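Antitoxin HicB3 (Yersinia pestis, PDB 4P7D) probably neutralises its partner HicA toxin as the antitoxin of a bacterial toxin-antitoxin pair, and likely binds operator DNA through its C-terminal region. Local coordinates at the interface of chains A and B and the interface of chains A and C. Residues are numbered along the deposited sequence; one frame, centred on the assembly and turned at random. Chains: chain A/B/C, Antitoxin HicB3.

Contact 1: the interface of chains A and B. Residues chain A 43, 46-47, 50, 89, 91, 130, 133; chain B 103-104, 107.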
loop_
_atom_site.group_PDB
_atom_site.type_symbol
_atom_site.label_atom_id
_atom_site.label_comp_id
_atom_site.label_asym_id
_atom_site.label_seq_id
_atom_site.Cartn_x
_atom_site.Cartn_y
_atom_site.Cartn_z
ATOM N N ALA A 43 -5.205 9.456 16.267
ATOM C CA ALA A 43 -6.269 10.140 15.560
ATOM C C ALA A 43 -7.564 9.349 15.577
ATOM O O ALA A 43 -8.660 9.913 15.596
ATOM C CB ALA A 43 -5.871 10.402 14.160
ATOM N N ILE A 46 -8.982 9.160 19.162
ATOM C CA ILE A 46 -9.513 10.462 19.536
ATOM C C ILE A 46 -10.702 10.848 18.658
ATOM O O ILE A 46 -11.419 11.802 18.944
ATOM C CB ILE A 46 -8.405 11.550 19.542
ATOM C CG1 ILE A 46 -7.749 11.513 20.906
ATOM C CG2 ILE A 46 -8.896 12.954 19.260
ATOM C CD1 ILE A 46 -7.042 12.713 21.194
ATOM N N GLU A 47 -10.987 10.063 17.635
ATOM C CA GLU A 47 -12.234 10.289 16.901
ATOM C C GLU A 47 -13.380 9.497 17.558
ATOM O O GLU A 47 -14.495 9.992 17.668
ATOM C CB GLU A 47 -12.078 9.925 15.410
ATOM C CG GLU A 47 -13.317 9.293 14.751
ATOM C CD GLU A 47 -14.562 10.177 14.808
ATOM O OE1 GLU A 47 -14.413 11.396 15.050
ATOM O OE2 GLU A 47 -15.683 9.642 14.651
HETATM N N MSE A 50 -14.574 11.424 20.656
HETATM C CA MSE A 50 -15.439 12.595 20.645
HETATM C C MSE A 50 -16.665 12.382 19.786
HETATM O O MSE A 50 -17.594 13.192 19.808
HETATM C CB MSE A 50 -14.723 13.869 20.206
HETATM C CG MSE A 50 -14.513 14.068 18.752
HETATM SE SE MSE A 50 -13.548 15.769 18.648
HETATM C CE MSE A 50 -11.716 15.142 18.958
ATOM N N TYR A 89 -6.949 18.222 15.333
ATOM C CA TYR A 89 -7.951 17.405 16.003
ATOM C C TYR A 89 -9.100 18.216 16.544
ATOM O O TYR A 89 -9.935 17.681 17.254
ATOM C CB TYR A 89 -7.322 16.571 17.113
ATOM C CG TYR A 89 -6.299 15.639 16.549
ATOM C CD1 TYR A 89 -6.674 14.441 15.957
ATOM C CD2 TYR A 89 -4.962 15.982 16.539
ATOM C CE1 TYR A 89 -5.741 13.601 15.406
ATOM C CE2 TYR A 89 -4.029 15.152 15.993
ATOM C CZ TYR A 89 -4.413 13.964 15.428
ATOM O OH TYR A 89 -3.444 13.151 14.887
ATOM N N SER A 91 -12.735 19.916 16.385
ATOM C CA SER A 91 -13.942 19.351 15.779
ATOM C C SER A 91 -14.656 20.396 14.935
ATOM O O SER A 91 -15.772 20.170 14.475
ATOM C CB SER A 91 -14.896 18.793 16.838
ATOM O OG SER A 91 -15.590 19.832 17.510
ATOM N N ARG A 130 -16.275 5.923 9.734
ATOM C CA ARG A 130 -16.096 5.628 11.159
ATOM C C ARG A 130 -16.047 4.130 11.411
ATOM O O ARG A 130 -15.142 3.645 12.077
ATOM C CB ARG A 130 -17.216 6.238 11.996
ATOM C CG ARG A 130 -16.974 7.650 12.475
ATOM C CD ARG A 130 -18.189 8.180 13.253
ATOM N NE ARG A 130 -18.124 9.634 13.361
ATOM C CZ ARG A 130 -18.954 10.462 12.740
ATOM N NH1 ARG A 130 -19.948 9.978 11.991
ATOM N NH2 ARG A 130 -18.813 11.772 12.887
ATOM N N ILE A 133 -12.509 2.719 9.800
ATOM C CA ILE A 133 -11.200 3.062 10.353
ATOM C C ILE A 133 -11.033 2.506 11.751
ATOM O O ILE A 133 -9.939 2.537 12.295
ATOM C CB ILE A 133 -10.956 4.598 10.390
ATOM C CG1 ILE A 133 -11.967 5.284 11.316
ATOM C CG2 ILE A 133 -10.974 5.199 8.978
ATOM C CD1 ILE A 133 -11.817 6.799 11.400
ATOM N N ASN B 103 -11.121 16.564 12.956
ATOM C CA ASN B 103 -10.545 15.384 13.586
ATOM C C ASN B 103 -10.927 14.100 12.873
ATOM O O ASN B 103 -10.215 13.114 12.949
ATOM C CB ASN B 103 -10.988 15.289 15.034
ATOM C CG ASN B 103 -12.372 14.730 15.149
ATOM O OD1 ASN B 103 -13.330 15.364 14.724
ATOM N ND2 ASN B 103 -12.493 13.515 15.680
ATOM N N LEU B 104 -12.075 14.103 12.210
ATOM C CA LEU B 104 -12.464 12.962 11.404
ATOM C C LEU B 104 -11.646 12.894 10.089
ATOM O O LEU B 104 -11.115 11.850 9.702
ATOM C CB LEU B 104 -13.955 13.030 11.104
ATOM C CG LEU B 104 -14.496 11.876 10.272
ATOM C CD1 LEU B 104 -13.929 10.576 10.793
ATOM C CD2 LEU B 104 -15.972 11.865 10.424
ATOM N N ALA B 107 -8.363 11.806 10.911
ATOM C CA ALA B 107 -8.342 10.369 11.149
ATOM C C ALA B 107 -8.355 9.621 9.819
ATOM O O ALA B 107 -7.590 8.681 9.626
ATOM C CB ALA B 107 -9.487 9.945 11.993
#

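Contact 2: the interface of chains A and C. Residues chain A 31-32, 34-35, 81; chain C 2-4, 79, 81.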
loop_
_atom_site.group_PDB
_atom_site.type_symbol
_atom_site.label_atom_id
_atom_site.label_comp_id
_atom_site.label_asym_id
_atom_site.label_seq_id
_atom_site.Cartn_x
_atom_site.Cartn_y
_atom_site.Cartn_z
ATOM N N PHE A 31 11.050 1.811 10.551
ATOM C CA PHE A 31 11.280 2.914 11.440
ATOM C C PHE A 31 10.194 3.933 11.178
ATOM O O PHE A 31 9.581 4.426 12.112
ATOM C CB PHE A 31 12.648 3.543 11.252
ATOM C CG PHE A 31 12.784 4.846 11.973
ATOM C CD1 PHE A 31 12.989 4.871 13.333
ATOM C CD2 PHE A 31 12.656 6.040 11.306
ATOM C CE1 PHE A 31 13.078 6.054 14.006
ATOM C CE2 PHE A 31 12.755 7.226 11.973
ATOM C CZ PHE A 31 12.957 7.232 13.329
ATOM N N ALA A 32 9.950 4.241 9.907
ATOM C CA ALA A 32 8.977 5.267 9.580
ATOM C C ALA A 32 7.638 5.000 10.274
ATOM O O ALA A 32 7.026 5.917 10.824
ATOM C CB ALA A 32 8.796 5.371 8.084
ATOM N N ILE A 34 6.777 3.904 13.045
ATOM C CA ILE A 34 6.636 4.282 14.450
ATOM C C ILE A 34 5.837 5.576 14.617
ATOM O O ILE A 34 4.768 5.561 15.218
ATOM C CB ILE A 34 7.972 4.462 15.152
ATOM C CG1 ILE A 34 8.833 3.235 14.970
ATOM C CG2 ILE A 34 7.741 4.658 16.627
ATOM C CD1 ILE A 34 10.158 3.366 15.635
ATOM N N SER A 35 6.311 6.686 14.063
ATOM C CA SER A 35 5.532 7.898 14.250
ATOM C C SER A 35 4.213 7.779 13.484
ATOM O O SER A 35 3.166 8.070 14.030
ATOM C CB SER A 35 6.306 9.151 13.826
ATOM O OG SER A 35 6.220 9.422 12.438
ATOM N N PHE A 81 8.680 10.556 21.620
ATOM C CA PHE A 81 7.867 11.760 21.654
ATOM C C PHE A 81 7.191 11.996 20.313
ATOM O O PHE A 81 7.856 12.284 19.317
ATOM C CB PHE A 81 8.694 13.008 21.990
ATOM C CG PHE A 81 8.949 13.231 23.461
ATOM C CD1 PHE A 81 8.518 12.335 24.415
ATOM C CD2 PHE A 81 9.637 14.365 23.876
ATOM C CE1 PHE A 81 8.782 12.550 25.755
ATOM C CE2 PHE A 81 9.901 14.591 25.213
ATOM C CZ PHE A 81 9.477 13.683 26.155
ATOM N N ILE C 2 11.301 10.575 7.142
ATOM C CA ILE C 2 11.418 10.703 8.581
ATOM C C ILE C 2 12.739 10.261 9.160
ATOM O O ILE C 2 13.044 9.075 9.196
ATOM C CB ILE C 2 10.329 9.896 9.265
ATOM C CG1 ILE C 2 8.963 10.363 8.788
ATOM C CG2 ILE C 2 10.458 10.000 10.768
ATOM C CD1 ILE C 2 7.878 9.397 9.133
ATOM N N TYR C 3 13.509 11.224 9.647
ATOM C CA TYR C 3 14.782 10.934 10.294
ATOM C C TYR C 3 14.553 10.728 11.766
ATOM O O TYR C 3 13.568 11.212 12.308
ATOM C CB TYR C 3 15.777 12.061 10.052
ATOM C CG TYR C 3 16.270 12.092 8.626
ATOM C CD1 TYR C 3 17.494 11.543 8.276
ATOM C CD2 TYR C 3 15.488 12.638 7.617
ATOM C CE1 TYR C 3 17.931 11.550 6.957
ATOM C CE2 TYR C 3 15.919 12.649 6.307
ATOM C CZ TYR C 3 17.141 12.107 5.987
ATOM O OH TYR C 3 17.563 12.130 4.684
ATOM N N PRO C 4 15.424 9.956 12.407
ATOM C CA PRO C 4 15.433 9.816 13.862
ATOM C C PRO C 4 16.289 10.890 14.558
ATOM O O PRO C 4 17.346 11.283 14.047
ATOM C CB PRO C 4 16.034 8.425 14.070
ATOM C CG PRO C 4 16.947 8.271 12.934
ATOM C CD PRO C 4 16.272 8.947 11.761
ATOM N N LEU C 79 13.395 9.099 22.161
ATOM C CA LEU C 79 13.305 9.038 20.703
ATOM C C LEU C 79 12.257 10.003 20.164
ATOM O O LEU C 79 11.171 10.159 20.753
ATOM C CB LEU C 79 12.981 7.608 20.248
ATOM C CG LEU C 79 12.805 7.335 18.748
ATOM C CD1 LEU C 79 14.105 7.461 17.973
ATOM C CD2 LEU C 79 12.215 5.964 18.547
ATOM N N PHE C 81 11.012 12.320 16.207
ATOM C CA PHE C 81 10.839 12.181 14.778
ATOM C C PHE C 81 10.836 13.507 14.080
ATOM O O PHE C 81 10.074 14.396 14.428
ATOM C CB PHE C 81 9.537 11.442 14.497
ATOM C CG PHE C 81 9.345 10.279 15.382
ATOM C CD1 PHE C 81 9.930 9.069 15.081
ATOM C CD2 PHE C 81 8.654 10.409 16.565
ATOM C CE1 PHE C 81 9.789 7.994 15.929
ATOM C CE2 PHE C 81 8.508 9.340 17.421
ATOM C CZ PHE C 81 9.077 8.132 17.107
#

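Contact 1: the interface of chains A and B
B:Asn103 and A:Glu47 are joined by a hydrogen bond between chains A and B. The amide nitrogen ND2 of B:Asn103 donates this bond of 2.9 Å to the carboxylate oxygen OE1 of A:Glu47. The bond is bent, 140° at the hydrogen. OE1 accepts with its anti lone pair, and it lies tilted from the amide plane. The two side chains cross at about a right angle. The other oxygen of A:Glu47, OE2, is held within chain A by a hydrogen-bonded salt bridge of 2.8 Å from A:Arg130 NE. NE comes in on the syn side, tilted out of the carboxylate plane, while OE2 lies nearly in the guanidinium plane. A:Arg130 thus helps fix the rotation of A:Glu47, and also touches chain B itself. Its positive charge may also stabilise the carboxylate.

Other contacts are by packing. A:Met50 is a selenomethionine that meets B:Asn103 tip to tip, with SE 3.8 Å from the amide carbon CG. CG of B:Asn103 sits between its own backbone N and carbonyl carbon (chi1 80°), which turns the amide toward helix 32-51 of chain A. CB of B:Asn103 lies 3.4 Å from the backbone carbonyl oxygen O of A:Tyr89. B:Leu104 places CD2 over one face of the A:Arg130 guanidinium, near the rim, 4.0 Å from CZ. B:Ala107 CB touches A:Ile133 CD1 at 4.0 Å. CA of B:Ala107 is 3.9 Å from A:Ala43 CB.

In the fold, helix 102-115 of chain B lies against helices 32-51 and 121-133 of chain A, with 3-10 helix 86-89 alongside.

Contact 2: the interface of chains A and C
A strand pair and a helix start make up this part of the interface. Strand 77-83 of chain A meets strand 78-83 of chain C, while A:Phe31 and the beginning of helix 32-51 face strand 2-9 of chain C. A backbone hydrogen bond of 2.7 Å runs from A:Phe81 N to C:Leu79 O. It is 146° at the hydrogen and runs nearly along the C=O axis.

The ring of C:Phe81 is the main apolar piece from chain C. A:Ser35 sets its CB over one face of this ring, offset toward the rim, in a CH-pi contact 3.8 Å from the centroid. A:Ile34 crosses the same side chain at about a right angle, and its CG2 touches CZ of C:Phe81 at 3.8 Å. CD2 of C:Phe81 lies 3.4 Å from the carbonyl oxygen O of A:Phe81.

A:Phe31 has CG anti to its backbone N (chi1 168°), and its ring reaches strand 2-9 with the outer carbons. CE2 touches C:Ile2 CG2 at 3.8 Å and also lies near the C:Ile2 carbonyl. CZ of A:Phe31 touches C:Pro4 CB. The same CZ of A:Phe31 lies 4.0 Å from CD1 of C:Phe81. The ring thus packs against strand 2-9 and C:Phe81. C:Ile2 makes a second contact through its other branch: its CD1 lies 3.7 Å from the hydroxyl oxygen OG of A:Ser35.

The C-alpha centres of contact 1 and contact 2 are about 22 Å apart. Helix 32-51 of chain A serves both. Its first residues belong to contact 2, and residues 43 to 50 belong to contact 1. One helix therefore links the partners B and C, which meet chain A at separate places. Contact 1 belongs to a two-fold interface, whereas contact 2 belongs to one that is not an exact two-fold. Together they are consistent with the deposited four-chain assembly, which includes at least these two kinds of interface. The structure alone does not show whether that tetramer forms in the cell.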